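Local coordinates for protein endo-1,3-beta-glucanase, family GH16 (Zobellia galactanivorans, PDB 4BPZ) that probably hydrolyses internal beta-1,3-glucosidic linkages of laminarin-type glucans as a calcium-binding member of glycoside hydrolase family 16, at residues S54-F58 / Y82-R86; G62-A68 / D244-D250; A102-S106 / N181-S185. The protein carries 1 engineered substitution. All blocks are in the same frame, centred on the assembly; numbering follows the deposited sequence.

Overall arrangement
A strand inside a sheet has a neighbour on each edge, so contacts made along it are linked. Here strands 57-60, 63-75, 244-255, 96-103 and 187-193, in this order, carry or adjoin the contacts, and 82-93 also pairs with 63-75. Both segments of contact 1 pair with strand 63-75 of contact 2 (centres 9 Å apart; Phe58 O to Lys65 N 2.8 Å). Contact 3, a strand end with the loop before 187-193, meets contact 2 (centres 10 Å apart) where Glu248 O is 2.8 Å from Lys103 N. Contact 2 holds half of the protein residues at the calcium; its buried Phe247 side chain is about 9 Å from a bound glucose. Arg86 belongs to the glycan pocket, not to the packing of contact 1.

Contact 1 of 3, residues S54-F58 / Y82-R86; sequences SENSF and YTSAR
Residues 54-56 form a turn (Glu55 -56/-41, Asn56 -106/-8) that opens into an extended strand at Ser57, while 82-86 is extended throughout. The closest backbone approach is Asn56 to Ser84 (CA-CA 5.0 Å), yet no backbone hydrogen bond joins the segments: each pairs with strand 63-75, Asn56 with Arg67 and Thr83 with Ile69. Asn56 (chi1 m) dominates the interface. Its ND2 donates to Thr83 OG1 at 2.9 Å, Thr83 (p) being also bound to Glu71, and to Arg67 O, while OD1 turns to Thr51 and Arg53. Asn56 CB lies 3.3 Å from Ser84 O. Ala85 points its methyl at the turn, its CB 3.6 Å from Asn56 O and 4.0 Å from Ser57 CB. The CA-to-CB bond of Ser84 points away, and its OG hydrogen-bonds Ile228 O; Arg86 continues into the glycan pocket, where it pairs with Glu123. Strands 57-60 and 82-93 thus share one edge of strand 63-75, and 82-93, pairing also with 222-230, crosses between the layers of the family 16 beta-sandwich.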
ATOM      1  N   SER A  54     -14.466   5.442 -11.264  1.00 14.75           N
ATOM      2  CA  SER A  54     -13.433   6.115 -12.092  0.50 15.81           C
ATOM      3  C   SER A  54     -12.973   7.438 -11.573  1.00 13.86           C
ATOM      4  O   SER A  54     -11.853   7.841 -11.895  1.00 15.44           O
ATOM      5  CB  SER A  54     -13.842   6.349 -13.550  0.50 18.81           C
ATOM      6  OG  SER A  54     -13.880   5.117 -14.212  0.50 19.31           O
ATOM      7  N   GLU A  55     -13.741   8.063 -10.664  1.00 13.17           N
ATOM      8  CA  GLU A  55     -13.203   9.258 -10.000  1.00 13.87           C
ATOM      9  C   GLU A  55     -11.887   8.928  -9.328  1.00 12.54           C
ATOM     10  O   GLU A  55     -10.977   9.795  -9.293  1.00 13.61           O
ATOM     11  CB  GLU A  55     -14.164   9.692  -8.905  1.00 13.74           C
ATOM     12  CG  GLU A  55     -15.267  10.645  -9.344  1.00 16.31           C
ATOM     13  CD  GLU A  55     -16.437   9.991 -10.037  1.00 15.44           C
ATOM     14  OE1 GLU A  55     -16.454   8.774 -10.266  1.00 15.97           O
ATOM     15  OE2 GLU A  55     -17.404  10.758 -10.366  1.00 18.41           O
ATOM     16  N   ASN A  56     -11.774   7.763  -8.687  1.00 11.62           N
ATOM     17  CA  ASN A  56     -10.636   7.490  -7.836  1.00 11.23           C
ATOM     18  C   ASN A  56      -9.612   6.557  -8.319  1.00 11.10           C
ATOM     19  O   ASN A  56      -8.549   6.458  -7.711  1.00 11.66           O
ATOM     20  CB  ASN A  56     -11.150   7.061  -6.424  1.00 12.00           C
ATOM     21  CG  ASN A  56     -12.130   8.026  -5.815  1.00 10.95           C
ATOM     22  OD1 ASN A  56     -13.302   7.702  -5.594  1.00 12.39           O
ATOM     23  ND2 ASN A  56     -11.683   9.274  -5.540  1.00 11.97           N
ATOM     24  N   SER A  57      -9.840   5.865  -9.465  1.00 11.54           N
ATOM     25  CA  SER A  57      -8.802   5.060 -10.039  1.00 11.13           C
ATOM     26  C   SER A  57      -9.128   4.812 -11.448  1.00 11.91           C
ATOM     27  O   SER A  57     -10.303   4.645 -11.852  1.00 14.13           O
ATOM     28  CB  SER A  57      -8.537   3.765  -9.279  1.00 12.58           C
ATOM     29  OG  SER A  57      -9.715   2.965  -9.298  1.00 14.93           O
ATOM     30  N   PHE A  58      -8.078   4.726 -12.274  1.00 11.80           N
ATOM     31  CA  PHE A  58      -8.278   4.550 -13.736  1.00 13.36           C
ATOM     32  C   PHE A  58      -6.915   4.226 -14.339  1.00 13.49           C
ATOM     33  O   PHE A  58      -5.834   4.635 -13.778  1.00 14.64           O
ATOM     34  CB  PHE A  58      -8.909   5.815 -14.414  1.00 14.78           C
ATOM     35  CG  PHE A  58      -8.154   7.068 -14.114  1.00 15.86           C
ATOM     36  CD1 PHE A  58      -8.302   7.758 -12.915  1.00 15.69           C
ATOM     37  CD2 PHE A  58      -7.286   7.634 -15.057  1.00 17.16           C
ATOM     38  CE1 PHE A  58      -7.632   8.948 -12.660  1.00 18.21           C
ATOM     39  CE2 PHE A  58      -6.682   8.864 -14.837  1.00 16.48           C
ATOM     40  CZ  PHE A  58      -6.823   9.510 -13.595  1.00 17.26           C
ATOM     41  N   TYR A  82     -13.631  13.316   1.692  1.00 13.24           N
ATOM     42  CA  TYR A  82     -12.671  12.961   0.680  1.00 12.17           C
ATOM     43  C   TYR A  82     -13.002  11.589   0.160  1.00 12.12           C
ATOM     44  O   TYR A  82     -13.473  10.734   0.931  1.00 12.79           O
ATOM     45  CB  TYR A  82     -11.207  12.953   1.195  1.00 13.15           C
ATOM     46  CG  TYR A  82     -10.822  14.281   1.816  1.00 13.17           C
ATOM     47  CD1 TYR A  82     -11.087  14.512   3.189  1.00 14.25           C
ATOM     48  CD2 TYR A  82     -10.303  15.307   1.068  1.00 13.65           C
ATOM     49  CE1 TYR A  82     -10.844  15.775   3.761  1.00 15.19           C
ATOM     50  CE2 TYR A  82     -10.014  16.585   1.615  1.00 15.31           C
ATOM     51  CZ  TYR A  82     -10.283  16.778   2.954  1.00 15.77           C
ATOM     52  OH  TYR A  82     -10.039  18.022   3.471  1.00 18.85           O
ATOM     53  N   THR A  83     -12.636  11.334  -1.073  1.00 12.24           N
ATOM     54  CA  THR A  83     -12.698   9.963  -1.664  1.00 11.61           C
ATOM     55  C   THR A  83     -11.362   9.613  -2.238  1.00 10.82           C
ATOM     56  O   THR A  83     -10.548  10.492  -2.637  1.00 11.77           O
ATOM     57  CB  THR A  83     -13.800   9.925  -2.794  1.00 12.30           C
ATOM     58  OG1 THR A  83     -13.422  10.838  -3.800  1.00 12.91           O
ATOM     59  CG2 THR A  83     -15.158  10.182  -2.266  1.00 14.15           C
ATOM     60  N   SER A  84     -11.070   8.316  -2.308  1.00 10.80           N
ATOM     61  CA  SER A  84      -9.835   7.800  -2.860  1.00 10.94           C
ATOM     62  C   SER A  84     -10.092   6.334  -3.268  1.00  9.94           C
ATOM     63  O   SER A  84     -11.249   5.905  -3.310  1.00 10.78           O
ATOM     64  CB  SER A  84      -8.718   7.971  -1.840  1.00 11.23           C
ATOM     65  OG  SER A  84      -7.486   7.636  -2.381  1.00 11.04           O
ATOM     66  N   ALA A  85      -9.015   5.605  -3.538  1.00 10.67           N
ATOM     67  CA  ALA A  85      -9.135   4.168  -3.816  1.00 10.40           C
ATOM     68  C   ALA A  85      -8.075   3.435  -3.017  1.00 10.54           C
ATOM     69  O   ALA A  85      -6.999   3.948  -2.704  1.00 10.18           O
ATOM     70  CB  ALA A  85      -8.994   3.864  -5.288  1.00 11.83           C
ATOM     71  N   ARG A  86      -8.443   2.182  -2.700  1.00 10.89           N
ATOM     72  CA  ARG A  86      -7.597   1.234  -1.946  1.00 10.96           C
ATOM     73  C   ARG A  86      -7.701  -0.128  -2.698  1.00 10.32           C
ATOM     74  O   ARG A  86      -8.745  -0.786  -2.591  1.00 11.69           O
ATOM     75  CB  ARG A  86      -8.048   1.127  -0.477  1.00 11.16           C
ATOM     76  CG  ARG A  86      -7.278   0.129   0.345  1.00 10.96           C
ATOM     77  CD  ARG A  86      -7.585   0.381   1.804  1.00 12.85           C
ATOM     78  NE  ARG A  86      -7.053  -0.701   2.685  1.00 12.40           N
ATOM     79  CZ  ARG A  86      -6.535  -0.485   3.890  1.00 11.79           C
ATOM     80  NH1 ARG A  86      -6.196   0.707   4.316  1.00 13.22           N
ATOM     81  NH2 ARG A  86      -6.284  -1.568   4.662  1.00 13.70           N
TER

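Contact 2 of 3, residues G62-A68 / D244-D250; sequences GTLKIRA and DDIFEID. With CA (calcium ion), chain E.
An antiparallel strand pair of the family 16 beta-sandwich joins residues 63-68 to 244-249; the axes approach to 4.6 Å with 159° between their directions. Hydrogen-bonded pairs Leu64-Ile249, Ile66-Phe247 and Ala68-Asp245 enclose the non-hydrogen-bonded pairs Lys65-Glu248 and Arg67-Ile246, and the six backbone bonds span 2.8 to 3.0 Å. On the buried face Leu64 (tp) and Ile66 (mt) meet strand 82-93, Ile66 and Phe247 (chi1 t, chi2 11°) meet strand 222-230, and Ile249 (mt) packs on Val100 and Ala102 of strand 96-103; Leu64 CD2 lies 4.0 Å from Ile249 CD1 and Ile66 CB 4.3 Å from Phe247 CB. On the other face, Lys65 bends at chi1 m and chi2 p, placing CG 3.7 Å from Ile246 CG2 and NZ 2.9 Å from Thr63 OG1, with a second hydrogen bond to Ser60. Thr63 (p) donates OG1 to Glu248 OE2 at 2.7 Å, Glu248 being extended at tt; Lys65 NZ stays 4.1 Å from that OE2, beyond a salt bridge. Arg67 (ttp) lies beside Ile246, its CB 4.0 Å from CG1, before reaching Glu55 O. At the end of the pair Gly62 has positive phi (82/8), and Asp250, chi1 t, turns a corner and salt-bridges Arg101 through OD2. Glu18 and Glu20 complete a calcium site in which the ion lies 2.3 Å from Gly62 O, and 2.4 Å from Asp250 O, Asp250 OD1 and a water.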
ATOM      1  N   GLY A  62      -0.560   3.999 -20.270  1.00 21.42           N
ATOM      2  CA  GLY A  62       0.455   3.129 -19.704  1.00 19.46           C
ATOM      3  C   GLY A  62       0.637   3.162 -18.204  1.00 18.78           C
ATOM      4  O   GLY A  62       1.505   2.455 -17.683  1.00 18.68           O
ATOM      5  N   THR A  63      -0.236   3.851 -17.437  1.00 17.41           N
ATOM      6  CA  THR A  63      -0.084   3.909 -16.025  1.00 15.77           C
ATOM      7  C   THR A  63      -1.433   3.840 -15.314  1.00 14.20           C
ATOM      8  O   THR A  63      -2.507   4.283 -15.830  1.00 15.55           O
ATOM      9  CB  THR A  63       0.629   5.202 -15.533  1.00 16.28           C
ATOM     10  OG1 THR A  63      -0.173   6.333 -15.814  1.00 17.53           O
ATOM     11  CG2 THR A  63       1.927   5.458 -16.146  1.00 19.40           C
ATOM     12  N   LEU A  64      -1.408   3.280 -14.100  1.00 13.26           N
ATOM     13  CA  LEU A  64      -2.527   3.362 -13.166  1.00 12.90           C
ATOM     14  C   LEU A  64      -2.456   4.679 -12.446  1.00 13.11           C
ATOM     15  O   LEU A  64      -1.386   5.110 -12.006  1.00 13.40           O
ATOM     16  CB  LEU A  64      -2.350   2.193 -12.120  1.00 13.07           C
ATOM     17  CG  LEU A  64      -3.256   2.306 -10.894  1.00 12.60           C
ATOM     18  CD1 LEU A  64      -4.720   2.084 -11.244  1.00 14.44           C
ATOM     19  CD2 LEU A  64      -2.798   1.285  -9.883  1.00 14.72           C
ATOM     20  N   LYS A  65      -3.616   5.327 -12.272  1.00 12.77           N
ATOM     21  CA  LYS A  65      -3.713   6.443 -11.368  1.00 12.53           C
ATOM     22  C   LYS A  65      -4.681   6.112 -10.276  1.00 12.02           C
ATOM     23  O   LYS A  65      -5.800   5.587 -10.533  1.00 13.21           O
ATOM     24  CB  LYS A  65      -4.292   7.697 -12.090  1.00 14.11           C
ATOM     25  CG  LYS A  65      -3.334   8.327 -13.060  1.00 15.52           C
ATOM     26  CD  LYS A  65      -3.238   7.611 -14.411  1.00 16.72           C
ATOM     27  CE  LYS A  65      -2.663   8.508 -15.473  1.00 19.08           C
ATOM     28  NZ  LYS A  65      -2.479   7.753 -16.724  1.00 19.32           N
ATOM     29  N   ILE A  66      -4.277   6.388  -9.020  1.00 10.98           N
ATOM     30  CA  ILE A  66      -5.203   6.475  -7.899  1.00 11.04           C
ATOM     31  C   ILE A  66      -5.321   7.975  -7.603  1.00 11.45           C
ATOM     32  O   ILE A  66      -4.308   8.692  -7.594  1.00 11.66           O
ATOM     33  CB  ILE A  66      -4.681   5.702  -6.645  1.00 11.28           C
ATOM     34  CG1 ILE A  66      -4.632   4.217  -7.042  1.00 12.99           C
ATOM     35  CG2 ILE A  66      -5.579   5.968  -5.465  1.00 12.71           C
ATOM     36  CD1 ILE A  66      -3.876   3.354  -5.971  1.00 16.10           C
ATOM     37  N   ARG A  67      -6.559   8.441  -7.436  1.00 11.33           N
ATOM     38  CA  ARG A  67      -6.823   9.897  -7.301  1.00 10.73           C
ATOM     39  C   ARG A  67      -7.648  10.113  -6.086  1.00 11.22           C
ATOM     40  O   ARG A  67      -8.753   9.565  -5.935  1.00 11.84           O
ATOM     41  CB  ARG A  67      -7.504  10.357  -8.590  1.00 11.79           C
ATOM     42  CG  ARG A  67      -7.921  11.855  -8.521  1.00 11.23           C
ATOM     43  CD  ARG A  67      -8.249  12.442  -9.863  1.00 13.15           C
ATOM     44  NE  ARG A  67      -9.280  11.647 -10.546  1.00 12.53           N
ATOM     45  CZ  ARG A  67      -9.457  11.580 -11.875  1.00 11.54           C
ATOM     46  NH1 ARG A  67      -8.697  12.337 -12.685  1.00 12.86           N
ATOM     47  NH2 ARG A  67     -10.372  10.742 -12.351  1.00 12.90           N
ATOM     48  N   ALA A  68      -7.118  10.957  -5.177  1.00 10.74           N
ATOM     49  CA  ALA A  68      -7.841  11.402  -3.989  1.00 10.95           C
ATOM     50  C   ALA A  68      -8.499  12.743  -4.311  1.00 11.79           C
ATOM     51  O   ALA A  68      -7.867  13.599  -4.955  1.00 13.00           O
ATOM     52  CB  ALA A  68      -6.887  11.564  -2.848  1.00 12.92           C
ATOM     53  N   ASP A 244      -7.662  17.823  -5.645  1.00 14.10           N
ATOM     54  CA  ASP A 244      -7.424  16.416  -5.935  1.00 12.67           C
ATOM     55  C   ASP A 244      -5.941  16.205  -6.113  1.00 13.35           C
ATOM     56  O   ASP A 244      -5.161  17.151  -6.299  1.00 15.15           O
ATOM     57  CB  ASP A 244      -8.244  15.963  -7.131  1.00 15.19           C
ATOM     58  CG  ASP A 244      -8.096  16.935  -8.289  1.00 18.71           C
ATOM     59  OD1 ASP A 244      -7.038  17.052  -8.863  1.00 20.69           O
ATOM     60  OD2 ASP A 244      -9.142  17.687  -8.569  1.00 20.02           O
ATOM     61  N   ASP A 245      -5.485  14.944  -6.063  1.00 13.44           N
ATOM     62  CA  ASP A 245      -4.093  14.619  -6.375  1.00 13.92           C
ATOM     63  C   ASP A 245      -4.000  13.173  -6.782  1.00 12.17           C
ATOM     64  O   ASP A 245      -4.894  12.358  -6.421  1.00 13.85           O
ATOM     65  CB  ASP A 245      -3.146  14.879  -5.203  1.00 14.41           C
ATOM     66  CG  ASP A 245      -1.753  15.223  -5.624  1.00 16.00           C
ATOM     67  OD1 ASP A 245      -1.470  15.342  -6.838  1.00 18.25           O
ATOM     68  OD2 ASP A 245      -0.906  15.374  -4.717  1.00 18.49           O
ATOM     69  N   ILE A 246      -2.941  12.819  -7.481  1.00 12.26           N
ATOM     70  CA  ILE A 246      -2.727  11.514  -8.070  1.00 12.14           C
ATOM     71  C   ILE A 246      -1.473  10.829  -7.577  1.00 12.00           C
ATOM     72  O   ILE A 246      -0.442  11.424  -7.415  1.00 12.94           O
ATOM     73  CB  ILE A 246      -2.727  11.625  -9.629  1.00 13.51           C
ATOM     74  CG1 ILE A 246      -4.164  11.780 -10.151  1.00 14.63           C
ATOM     75  CG2 ILE A 246      -2.026  10.456 -10.321  1.00 14.87           C
ATOM     76  CD1 ILE A 246      -4.270  12.224 -11.633  1.00 16.73           C
ATOM     77  N   PHE A 247      -1.594   9.505  -7.428  1.00 11.61           N
ATOM     78  CA  PHE A 247      -0.489   8.535  -7.237  1.00 11.08           C
ATOM     79  C   PHE A 247      -0.434   7.715  -8.518  1.00 10.72           C
ATOM     80  O   PHE A 247      -1.437   7.069  -8.846  1.00 12.26           O
ATOM     81  CB  PHE A 247      -0.906   7.688  -6.044  1.00 11.69           C
ATOM     82  CG  PHE A 247       0.044   6.619  -5.551  1.00 11.48           C
ATOM     83  CD1 PHE A 247       1.354   6.496  -5.972  1.00 12.07           C
ATOM     84  CD2 PHE A 247      -0.438   5.702  -4.614  1.00 11.88           C
ATOM     85  CE1 PHE A 247       2.157   5.472  -5.478  1.00 13.06           C
ATOM     86  CE2 PHE A 247       0.355   4.705  -4.123  1.00 12.48           C
ATOM     87  CZ  PHE A 247       1.648   4.617  -4.532  1.00 13.45           C
ATOM     88  N   GLU A 248       0.618   7.844  -9.286  1.00 12.24           N
ATOM     89  CA  GLU A 248       0.702   7.276 -10.610  1.00 12.49           C
ATOM     90  C   GLU A 248       1.693   6.124 -10.601  1.00 12.79           C
ATOM     91  O   GLU A 248       2.859   6.280 -10.245  1.00 14.25           O
ATOM     92  CB  GLU A 248       1.162   8.342 -11.599  1.00 15.08           C
ATOM     93  CG  GLU A 248       1.119   7.817 -12.997  1.00 17.25           C
ATOM     94  CD  GLU A 248       1.516   8.805 -14.071  1.00 21.46           C
ATOM     95  OE1 GLU A 248       2.156   9.811 -13.743  1.00 23.77           O
ATOM     96  OE2 GLU A 248       1.210   8.558 -15.244  1.00 21.57           O
ATOM     97  N   ILE A 249       1.213   4.954 -11.018  1.00 13.40           N
ATOM     98  CA  ILE A 249       2.008   3.716 -10.957  1.00 13.73           C
ATOM     99  C   ILE A 249       2.192   3.174 -12.366  1.00 12.96           C
ATOM    100  O   ILE A 249       1.242   2.825 -13.074  1.00 13.82           O
ATOM    101  CB  ILE A 249       1.272   2.694 -10.018  1.00 13.71           C
ATOM    102  CG1 ILE A 249       1.293   3.261  -8.616  1.00 14.91           C
ATOM    103  CG2 ILE A 249       1.973   1.360 -10.119  1.00 13.84           C
ATOM    104  CD1 ILE A 249       0.371   2.579  -7.741  1.00 21.97           C
ATOM    105  N   ASP A 250       3.431   3.119 -12.816  1.00 13.43           N
ATOM    106  CA  ASP A 250       3.763   2.596 -14.157  1.00 14.03           C
ATOM    107  C   ASP A 250       3.604   1.088 -14.225  1.00 14.18           C
ATOM    108  O   ASP A 250       3.091   0.533 -15.199  1.00 14.28           O
ATOM    109  CB  ASP A 250       5.194   3.054 -14.486  1.00 14.91           C
ATOM    110  CG  ASP A 250       5.608   2.676 -15.887  1.00 17.65           C
ATOM    111  OD1 ASP A 250       4.750   2.498 -16.780  1.00 17.56           O
ATOM    112  OD2 ASP A 250       6.846   2.565 -16.083  1.00 19.35           O
TER
HETATM  113 CA    CA E 400       3.166   0.926 -17.585  0.80 16.49          CA
HETATM  114  O   HOH W   1       5.000  -0.585 -17.880  1.00 17.92           O

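Contact 3 of 3, residues A102-S106 / N181-S185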
ATOM      1  N   ALA A 102       6.704   4.346  -9.647  1.00 12.89           N
ATOM      2  CA  ALA A 102       5.623   5.274  -9.397  1.00 12.63           C
ATOM      3  C   ALA A 102       6.111   6.696  -9.216  1.00 12.98           C
ATOM      4  O   ALA A 102       7.251   6.942  -8.888  1.00 14.00           O
ATOM      5  CB  ALA A 102       4.898   4.854  -8.063  1.00 14.81           C
ATOM      6  N   LYS A 103       5.141   7.613  -9.372  1.00 13.30           N
ATOM      7  CA  LYS A 103       5.208   9.023  -9.021  1.00 13.91           C
ATOM      8  C   LYS A 103       4.217   9.243  -7.914  1.00 12.47           C
ATOM      9  O   LYS A 103       3.070   8.779  -7.987  1.00 13.86           O
ATOM     10  CB  LYS A 103       4.864   9.929 -10.204  1.00 15.56           C
ATOM     11  CG  LYS A 103       5.996  10.042 -11.215  1.00 17.55           C
ATOM     12  CD  LYS A 103       5.564  10.923 -12.402  1.00 21.71           C
ATOM     13  CE  LYS A 103       6.595  10.894 -13.455  1.00 25.25           C
ATOM     14  NZ  LYS A 103       6.182  11.890 -14.539  1.00 30.92           N
ATOM     15  N   LEU A 104       4.640   9.949  -6.852  1.00 12.92           N
ATOM     16  CA  LEU A 104       3.843  10.115  -5.634  1.00 12.80           C
ATOM     17  C   LEU A 104       3.021  11.405  -5.659  1.00 12.18           C
ATOM     18  O   LEU A 104       3.450  12.387  -6.320  1.00 14.36           O
ATOM     19  CB  LEU A 104       4.735  10.038  -4.366  1.00 12.80           C
ATOM     20  CG  LEU A 104       5.612   8.813  -4.302  1.00 13.89           C
ATOM     21  CD1 LEU A 104       6.359   8.808  -2.987  1.00 14.99           C
ATOM     22  CD2 LEU A 104       4.890   7.515  -4.513  1.00 15.14           C
ATOM     23  N   PRO A 105       1.952  11.510  -4.891  1.00 12.14           N
ATOM     24  CA  PRO A 105       1.243  12.798  -4.793  1.00 12.86           C
ATOM     25  C   PRO A 105       2.165  13.862  -4.213  1.00 12.64           C
ATOM     26  O   PRO A 105       2.935  13.614  -3.271  1.00 14.27           O
ATOM     27  CB  PRO A 105       0.071  12.463  -3.842  1.00 13.84           C
ATOM     28  CG  PRO A 105      -0.004  10.978  -3.802  1.00 16.98           C
ATOM     29  CD  PRO A 105       1.285  10.393  -4.213  1.00 12.32           C
ATOM     30  N   SER A 106       2.021  15.085  -4.703  1.00 13.90           N
ATOM     31  CA  SER A 106       2.807  16.216  -4.151  1.00 14.41           C
ATOM     32  C   SER A 106       2.116  16.983  -3.068  1.00 13.40           C
ATOM     33  O   SER A 106       2.812  17.746  -2.371  1.00 14.77           O
ATOM     34  CB  SER A 106       3.116  17.242  -5.311  1.00 15.76           C
ATOM     35  OG  SER A 106       1.928  17.778  -5.809  1.00 16.76           O
ATOM     36  N   ASN A 181      12.248  14.991  -5.901  1.00 19.79           N
ATOM     37  CA  ASN A 181      11.251  15.018  -6.947  1.00 20.89           C
ATOM     38  C   ASN A 181      10.407  13.752  -6.984  1.00 20.17           C
ATOM     39  O   ASN A 181      10.202  13.170  -8.031  1.00 17.95           O
ATOM     40  CB  ASN A 181      11.949  15.266  -8.314  1.00 23.04           C
ATOM     41  CG  ASN A 181      10.975  15.758  -9.389  1.00 26.41           C
ATOM     42  OD1 ASN A 181       9.803  16.104  -9.103  1.00 28.02           O
ATOM     43  ND2 ASN A 181      11.425  15.754 -10.621  1.00 28.58           N
ATOM     44  N   ALA A 182       9.838  13.387  -5.811  1.00 16.62           N
ATOM     45  CA  ALA A 182       9.034  12.176  -5.772  1.00 15.92           C
ATOM     46  C   ALA A 182       7.825  12.244  -6.641  1.00 14.54           C
ATOM     47  O   ALA A 182       7.308  11.197  -7.054  1.00 16.08           O
ATOM     48  CB  ALA A 182       8.650  11.916  -4.317  1.00 16.78           C
ATOM     49  N   SER A 183       7.285  13.447  -6.861  1.00 15.42           N
ATOM     50  CA  SER A 183       6.050  13.643  -7.587  1.00 16.53           C
ATOM     51  C   SER A 183       6.298  13.854  -9.079  1.00 18.47           C
ATOM     52  O   SER A 183       5.425  13.514  -9.893  1.00 21.53           O
ATOM     53  CB  SER A 183       5.189  14.758  -6.969  1.00 17.27           C
ATOM     54  OG  SER A 183       5.775  16.005  -7.157  1.00 24.98           O
ATOM     55  N   GLY A 184       7.465  14.313  -9.495  1.00 17.26           N
ATOM     56  CA  GLY A 184       7.687  14.621 -10.904  1.00 21.25           C
ATOM     57  C   GLY A 184       8.574  13.634 -11.628  1.00 19.62           C
ATOM     58  O   GLY A 184       8.698  13.764 -12.823  1.00 22.46           O
ATOM     59  N   SER A 185       9.127  12.680 -10.894  1.00 18.78           N
ATOM     60  CA  SER A 185      10.065  11.744 -11.518  1.00 20.92           C
ATOM     61  C   SER A 185       9.639  10.354 -10.976  1.00 19.23           C
ATOM     62  O   SER A 185       9.416  10.167  -9.777  1.00 19.51           O
ATOM     63  CB  SER A 185      11.502  11.969 -11.014  1.00 21.86           C
ATOM     64  OG  SER A 185      12.456  11.067 -11.651  1.00 31.56           O
TER
HETATM   65  O   HOH W   2       8.415   8.646  -7.118  1.00 14.45           O
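This is a strand-end to loop contact: the last residues of strand 96-103, and the chain just beyond them, receive the loop that leads from strand 170-178 into strand 187-193. Because strand 187-193 is itself the antiparallel neighbour of strand 96-103, with Ala102 bonded to His187 through the backbone, the loop prolongs an existing pairing past the point where regular sheet stops. One direct hydrogen bond carries it, from Leu104 N to Ala182 O, 3.0 Å long and almost straight at 178°. Water 2 gives the same carbonyl a second link, lying 2.8 Å from Ala182 O and 2.7 Å from Ala102 O, so it bridges the gap where the backbones separate. Closest in register are Leu104 and Ser183, whose CA atoms are 4.6 Å apart. Leu104 O lies 3.0 Å from Ser183 CB and receives a CA-H...O contact of 3.2 Å from Ser183 CA, while Ser183 OG approaches Ser106 CB at 3.5 Å.

Side chains close the interface from two directions. Lys103, in the extended mttt rotamer, lies along the loop, with its CD 3.6 Å from Ser183 O and its CG 3.7 Å from Ser185 C. Leu104 CD1 packs at 4.1 Å on Ala182 CB, and the leucine also touches Phe247. Within the loop, Ala182 and Ser183 have the backbone angles of a type I turn, supported by weak bonds from Gly184 N and Ser185 N to Asn181 O; a side chain on Gly184 would collide with Asn181 OD1. A type I turn leading into strand 187-193 is thus held to the end of neighbouring strand 96-103, within the family 16 beta-jelly-roll sandwich of the concanavalin clan.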